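Long-range contact in L-cysteine S-thiosulfotransferase subunit SoxA (PDB 2C1D), which joins thiosulfate to a carrier cysteine of SoxY as the diheme subunit of the SoxAX cytochrome complex, initiating sulfur oxidation: residues 15-27 against 31-43. Residues are numbered along the deposited sequence; the frame is centred on the assembly and turned at random.
Sequences PVEIVTKTAPPAF and TFDTIYSGWHFRD. With HEC (heme c), chain J.
A short antiparallel pairing of strands 16-22 and 35-36 sets Thr22 against Ile35 as a hydrogen-bonded pair and Lys21 against Tyr36 as a non-hydrogen-bonded one. Thr22 N gives its hydrogen to Ile35 O (3.1 Å), and Ile35 N returns a bond to Thr22 O, nearly in line with the carbonyl (173°). Past the Lys21-Tyr36 pair, Ser37 N reaches Thr20 O at 2.9 Å from above the carbonyl plane. Thr20 also meets the edge of the His40 ring, its OG1 lying 2.8 Å from NE2 in a hydrogen bond; a chi1 of 54° turns this hydroxyl to meet NE2 near the ring plane. His40 ND1 is bonded to Val3 O, fixing the ring's rotation from both nitrogens, while Trp39 and Tyr36 touch its opposite faces. On the Lys21 face, the extended lysine runs alongside the Tyr36 ring, CD 3.9 Å from CE2, and Thr34 CG2 packs against Lys21 CG. On the other face, Ile35 sends CG1 and CD1 along Thr22 CG2, while its CG2 branch meets Pro24 CB at 3.9 Å and CD1 reaches Pro25 CD. An alanine at Ile35 would probably leave Thr22 CG2 and Pro25 CD without the CG1-CD1 arm they pack on, and open a gap beside Pro24 CB. Ser37 leads into the 3-10 turn 38-41 with an ST turn, its OG accepting from Trp39 N and also bonded to Glu258 OE2; beyond it, Arg42 NH1 makes a weak bond to heme propionate O2D. Strand 16-22 is central in a three-stranded sheet, with 7-9 on its other side; Phe32 and Phe27 pack on helix 239-251, and Trp39 touches strand 261-263.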
loop_
_atom_site.group_PDB
_atom_site.type_symbol
_atom_site.label_atom_id
_atom_site.label_comp_id
_atom_site.label_asym_id
_atom_site.label_seq_id
_atom_site.Cartn_x
_atom_site.Cartn_y
_atom_site.Cartn_z
ATOM N N PRO A 15 3.541 31.285 -1.311
ATOM C CA PRO A 15 4.228 29.989 -1.330
ATOM C C PRO A 15 4.046 29.260 -0.017
ATOM O O PRO A 15 4.101 29.898 1.046
ATOM C CB PRO A 15 5.704 30.350 -1.521
ATOM C CG PRO A 15 5.821 31.792 -1.123
ATOM C CD PRO A 15 4.486 32.410 -1.442
ATOM N N VAL A 16 3.788 27.960 -0.079
ATOM C CA VAL A 16 3.915 27.141 1.128
ATOM C C VAL A 16 4.877 25.979 0.913
ATOM O O VAL A 16 4.713 25.133 0.025
ATOM C CB VAL A 16 2.546 26.804 1.867
ATOM C CG1 VAL A 16 1.328 27.178 1.059
ATOM C CG2 VAL A 16 2.491 25.368 2.385
ATOM N N GLU A 17 5.924 26.012 1.725
ATOM C CA GLU A 17 6.935 25.001 1.736
ATOM C C GLU A 17 6.365 23.723 2.349
ATOM O O GLU A 17 5.676 23.766 3.370
ATOM C CB GLU A 17 8.144 25.486 2.539
ATOM C CG GLU A 17 8.778 26.778 2.003
ATOM C CD GLU A 17 10.037 27.169 2.766
ATOM O OE1 GLU A 17 10.390 26.478 3.768
ATOM O OE2 GLU A 17 10.681 28.171 2.361
ATOM N N ILE A 18 6.663 22.612 1.687
ATOM C CA ILE A 18 6.350 21.278 2.145
ATOM C C ILE A 18 7.681 20.539 2.427
ATOM O O ILE A 18 8.528 20.404 1.537
ATOM C CB ILE A 18 5.529 20.532 1.068
ATOM C CG1 ILE A 18 4.281 21.336 0.658
ATOM C CG2 ILE A 18 5.152 19.123 1.555
ATOM C CD1 ILE A 18 3.289 21.690 1.794
ATOM N N VAL A 19 7.866 20.089 3.670
ATOM C CA VAL A 19 8.981 19.195 4.006
ATOM C C VAL A 19 8.641 17.816 3.454
ATOM O O VAL A 19 7.699 17.161 3.927
ATOM C CB VAL A 19 9.247 19.120 5.552
ATOM C CG1 VAL A 19 10.345 18.078 5.886
ATOM C CG2 VAL A 19 9.666 20.480 6.107
ATOM N N THR A 20 9.381 17.383 2.449
ATOM C CA THR A 20 9.185 16.068 1.825
ATOM C C THR A 20 10.302 15.053 2.117
ATOM O O THR A 20 10.262 13.921 1.617
ATOM C CB THR A 20 9.088 16.235 0.310
ATOM O OG1 THR A 20 10.232 16.952 -0.193
ATOM C CG2 THR A 20 7.892 17.093 -0.074
ATOM N N LYS A 21 11.301 15.478 2.883
ATOM C CA LYS A 21 12.468 14.654 3.203
ATOM C C LYS A 21 13.003 15.161 4.539
ATOM O O LYS A 21 13.184 16.368 4.749
ATOM C CB LYS A 21 13.512 14.742 2.075
ATOM C CG LYS A 21 14.956 14.391 2.468
ATOM C CD LYS A 21 15.942 14.660 1.309
ATOM C CE LYS A 21 17.332 14.019 1.596
ATOM N NZ LYS A 21 18.437 14.647 0.810
ATOM N N THR A 22 13.185 14.252 5.477
ATOM C CA THR A 22 13.593 14.629 6.817
ATOM C C THR A 22 14.074 13.407 7.594
ATOM O O THR A 22 13.936 12.264 7.120
ATOM C CB THR A 22 12.434 15.370 7.541
ATOM O OG1 THR A 22 12.903 15.996 8.738
ATOM C CG2 THR A 22 11.332 14.417 8.013
ATOM N N ALA A 23 14.659 13.648 8.760
ATOM C CA ALA A 23 15.138 12.561 9.602
ATOM C C ALA A 23 13.936 11.794 10.137
ATOM O O ALA A 23 12.919 12.389 10.472
ATOM C CB ALA A 23 15.989 13.102 10.765
ATOM N N PRO A 24 14.051 10.477 10.271
ATOM C CA PRO A 24 12.917 9.671 10.721
ATOM C C PRO A 24 12.603 9.944 12.168
ATOM O O PRO A 24 13.475 10.458 12.856
ATOM C CB PRO A 24 13.418 8.217 10.558
ATOM C CG PRO A 24 14.688 8.304 9.838
ATOM C CD PRO A 24 15.249 9.658 10.035
ATOM N N PRO A 25 11.419 9.581 12.644
ATOM C CA PRO A 25 11.141 9.618 14.083
ATOM C C PRO A 25 12.043 8.601 14.794
ATOM O O PRO A 25 12.520 7.678 14.153
ATOM C CB PRO A 25 9.670 9.220 14.164
ATOM C CG PRO A 25 9.439 8.430 12.957
ATOM C CD PRO A 25 10.269 9.062 11.889
ATOM N N ALA A 26 12.287 8.776 16.083
ATOM C CA ALA A 26 13.300 7.976 16.766
ATOM C C ALA A 26 13.024 6.469 16.635
ATOM O O ALA A 26 13.943 5.696 16.432
ATOM C CB ALA A 26 13.427 8.394 18.245
ATOM N N PHE A 27 11.758 6.059 16.666
ATOM C CA PHE A 27 11.433 4.639 16.518
ATOM C C PHE A 27 11.794 4.024 15.176
ATOM O O PHE A 27 11.883 2.812 15.059
ATOM C CB PHE A 27 9.978 4.356 16.891
ATOM C CG PHE A 27 8.967 4.662 15.813
ATOM C CD1 PHE A 27 8.627 3.700 14.856
ATOM C CD2 PHE A 27 8.290 5.876 15.810
ATOM C CE1 PHE A 27 7.629 3.962 13.903
ATOM C CE2 PHE A 27 7.323 6.151 14.850
ATOM C CZ PHE A 27 6.980 5.186 13.903
ATOM N N THR A 31 15.936 1.985 10.982
ATOM C CA THR A 31 15.230 1.450 9.805
ATOM C C THR A 31 15.516 2.234 8.537
ATOM O O THR A 31 15.814 1.664 7.489
ATOM C CB THR A 31 13.725 1.470 10.109
ATOM O OG1 THR A 31 13.460 0.601 11.221
ATOM C CG2 THR A 31 12.893 0.916 8.961
ATOM N N PHE A 32 15.424 3.552 8.639
ATOM C CA PHE A 32 15.654 4.462 7.527
ATOM C C PHE A 32 16.685 5.495 7.941
ATOM O O PHE A 32 16.713 5.925 9.094
ATOM C CB PHE A 32 14.358 5.237 7.195
ATOM C CG PHE A 32 13.216 4.382 6.700
ATOM C CD1 PHE A 32 13.400 3.471 5.662
ATOM C CD2 PHE A 32 11.931 4.556 7.226
ATOM C CE1 PHE A 32 12.319 2.712 5.170
ATOM C CE2 PHE A 32 10.844 3.804 6.736
ATOM C CZ PHE A 32 11.049 2.880 5.713
ATOM N N ASP A 33 17.503 5.920 6.995
ATOM C CA ASP A 33 18.382 7.064 7.199
ATOM C C ASP A 33 17.512 8.316 7.102
ATOM O O ASP A 33 17.714 9.308 7.806
ATOM C CB ASP A 33 19.469 7.099 6.112
ATOM C CG ASP A 33 20.547 6.024 6.313
ATOM O OD1 ASP A 33 21.330 5.788 5.361
ATOM O OD2 ASP A 33 20.669 5.353 7.368
ATOM N N THR A 34 16.517 8.230 6.224
ATOM C CA THR A 34 15.684 9.361 5.865
ATOM C C THR A 34 14.254 8.906 5.514
ATOM O O THR A 34 14.079 7.889 4.841
ATOM C CB THR A 34 16.301 10.037 4.651
ATOM O OG1 THR A 34 17.669 10.395 4.937
ATOM C CG2 THR A 34 15.614 11.351 4.352
ATOM N N ILE A 35 13.257 9.653 5.987
ATOM C CA ILE A 35 11.885 9.462 5.515
ATOM C C ILE A 35 11.545 10.465 4.434
ATOM O O ILE A 35 12.062 11.587 4.443
ATOM C CB ILE A 35 10.863 9.512 6.656
ATOM C CG1 ILE A 35 10.997 10.793 7.486
ATOM C CG2 ILE A 35 10.984 8.243 7.508
ATOM C CD1 ILE A 35 9.825 11.014 8.418
ATOM N N TYR A 36 10.675 10.031 3.513
ATOM C CA TYR A 36 10.342 10.756 2.303
ATOM C C TYR A 36 8.842 10.693 2.072
ATOM O O TYR A 36 8.210 9.659 2.279
ATOM C CB TYR A 36 10.976 10.111 1.058
ATOM C CG TYR A 36 12.501 10.115 0.998
ATOM C CD1 TYR A 36 13.230 9.035 1.483
ATOM C CD2 TYR A 36 13.194 11.172 0.430
ATOM C CE1 TYR A 36 14.655 9.026 1.434
ATOM C CE2 TYR A 36 14.609 11.170 0.363
ATOM C CZ TYR A 36 15.323 10.100 0.872
ATOM O OH TYR A 36 16.702 10.091 0.809
ATOM N N SER A 37 8.295 11.783 1.585
ATOM C CA SER A 37 6.974 11.756 0.981
ATOM C C SER A 37 7.019 10.894 -0.269
ATOM O O SER A 37 8.053 10.831 -0.949
ATOM C CB SER A 37 6.585 13.170 0.569
ATOM O OG SER A 37 5.497 13.182 -0.321
ATOM N N GLY A 38 5.893 10.258 -0.567
ATOM C CA GLY A 38 5.661 9.590 -1.838
ATOM C C GLY A 38 5.823 10.443 -3.082
ATOM O O GLY A 38 6.064 9.914 -4.160
ATOM N N TRP A 39 5.702 11.767 -2.936
ATOM C CA TRP A 39 5.984 12.712 -4.006
ATOM C C TRP A 39 7.367 12.497 -4.640
ATOM O O TRP A 39 7.517 12.600 -5.869
ATOM C CB TRP A 39 5.877 14.125 -3.449
ATOM C CG TRP A 39 6.007 15.244 -4.408
ATOM C CD1 TRP A 39 5.023 15.790 -5.196
ATOM C CD2 TRP A 39 7.178 16.030 -4.635
ATOM N NE1 TRP A 39 5.522 16.859 -5.901
ATOM C CE2 TRP A 39 6.838 17.035 -5.573
ATOM C CE3 TRP A 39 8.469 16.004 -4.129
ATOM C CZ2 TRP A 39 7.769 17.982 -6.046
ATOM C CZ3 TRP A 39 9.406 16.966 -4.596
ATOM C CH2 TRP A 39 9.030 17.937 -5.541
ATOM N N HIS A 40 8.348 12.183 -3.812
ATOM C CA HIS A 40 9.714 11.969 -4.270
ATOM C C HIS A 40 9.873 10.788 -5.219
ATOM O O HIS A 40 10.853 10.733 -5.941
ATOM C CB HIS A 40 10.686 11.792 -3.080
ATOM C CG HIS A 40 11.226 13.082 -2.567
ATOM N ND1 HIS A 40 12.235 13.771 -3.207
ATOM C CD2 HIS A 40 10.868 13.837 -1.501
ATOM C CE1 HIS A 40 12.475 14.897 -2.556
ATOM N NE2 HIS A 40 11.657 14.967 -1.522
ATOM N N PHE A 41 8.943 9.844 -5.199
ATOM C CA PHE A 41 9.028 8.647 -6.039
ATOM C C PHE A 41 8.172 8.750 -7.298
ATOM O O PHE A 41 8.055 7.792 -8.061
ATOM C CB PHE A 41 8.593 7.440 -5.209
ATOM C CG PHE A 41 9.423 7.235 -3.982
ATOM C CD1 PHE A 41 9.128 7.902 -2.817
ATOM C CD2 PHE A 41 10.503 6.363 -3.992
ATOM C CE1 PHE A 41 9.899 7.729 -1.695
ATOM C CE2 PHE A 41 11.269 6.173 -2.857
ATOM C CZ PHE A 41 10.983 6.860 -1.722
ATOM N N ARG A 42 7.568 9.909 -7.533
ATOM C CA ARG A 42 6.749 10.078 -8.721
ATOM C C ARG A 42 7.560 10.691 -9.861
ATOM O O ARG A 42 8.596 11.299 -9.614
ATOM C CB ARG A 42 5.532 10.942 -8.375
ATOM C CG ARG A 42 4.800 10.498 -7.116
ATOM C CD ARG A 42 3.871 9.322 -7.303
ATOM N NE ARG A 42 4.520 8.046 -7.638
ATOM C CZ ARG A 42 4.888 7.115 -6.762
ATOM N NH1 ARG A 42 4.750 7.317 -5.459
ATOM N NH2 ARG A 42 5.401 5.963 -7.189
ATOM N N ASP A 43 7.108 10.531 -11.107
ATOM C CA ASP A 43 7.789 11.183 -12.227
ATOM C C ASP A 43 7.526 12.700 -12.212
ATOM O O ASP A 43 6.619 13.178 -11.510
ATOM C CB ASP A 43 7.454 10.554 -13.606
ATOM C CG ASP A 43 5.962 10.539 -13.940
ATOM O OD1 ASP A 43 5.188 11.384 -13.448
ATOM O OD2 ASP A 43 5.469 9.688 -14.726
HETATM FE FE HEC J . 1.362 -0.178 -0.383
HETATM C CHA HEC J . 1.170 2.645 -2.299
HETATM C CHB HEC J . 0.364 1.709 2.347
HETATM C CHC HEC J . 1.387 -2.961 1.526
HETATM C CHD HEC J . 2.815 -1.900 -2.924
HETATM N NA HEC J . 0.863 1.835 -0.045
HETATM C C1A HEC J . 0.855 2.820 -0.988
HETATM C C2A HEC J . 0.481 4.053 -0.350
HETATM C C3A HEC J . 0.252 3.776 0.952
HETATM C C4A HEC J . 0.498 2.377 1.161
HETATM C CMA HEC J . -0.191 4.737 2.053
HETATM C CAA HEC J . 0.358 5.435 -1.036
HETATM C CBA HEC J . 1.631 6.250 -0.745
HETATM C CGA HEC J . 1.538 7.653 -1.334
HETATM O O1A HEC J . 2.513 8.420 -1.169
HETATM O O2A HEC J . 0.502 8.005 -1.990
HETATM N NB HEC J . 0.962 -0.546 1.525
HETATM C C1B HEC J . 0.514 0.341 2.491
HETATM C C2B HEC J . 0.169 -0.399 3.664
HETATM C C3B HEC J . 0.463 -1.677 3.453
HETATM C C4B HEC J . 0.932 -1.796 2.100
HETATM C CMB HEC J . -0.332 0.231 4.966
HETATM C CAB HEC J . 0.260 -2.840 4.448
HETATM C CBB HEC J . -1.056 -2.964 4.799
HETATM N NC HEC J . 2.004 -2.101 -0.653
HETATM C C1C HEC J . 1.943 -3.088 0.280
HETATM C C2C HEC J . 2.454 -4.316 -0.298
HETATM C C3C HEC J . 2.864 -4.028 -1.548
HETATM C C4C HEC J . 2.581 -2.614 -1.763
HETATM C CMC HEC J . 2.498 -5.639 0.498
HETATM C CAC HEC J . 3.527 -4.889 -2.677
HETATM C CBC HEC J . 3.172 -6.143 -2.988
HETATM N ND HEC J . 1.882 0.279 -2.264
HETATM C C1D HEC J . 2.477 -0.605 -3.168
HETATM C C2D HEC J . 2.679 0.060 -4.440
HETATM C C3D HEC J . 2.154 1.461 -4.240
HETATM C C4D HEC J . 1.688 1.507 -2.873
HETATM C CMD HEC J . 3.290 -0.511 -5.733
HETATM C CAD HEC J . 2.163 2.628 -5.258
HETATM C CBD HEC J . 3.593 3.200 -5.307
HETATM C CGD HEC J . 3.970 3.950 -4.045
HETATM O O1D HEC J . 4.555 3.383 -3.096
HETATM O O2D HEC J . 3.707 5.151 -3.944
HETATM O O HOH W 1 14.183 1.672 13.480
#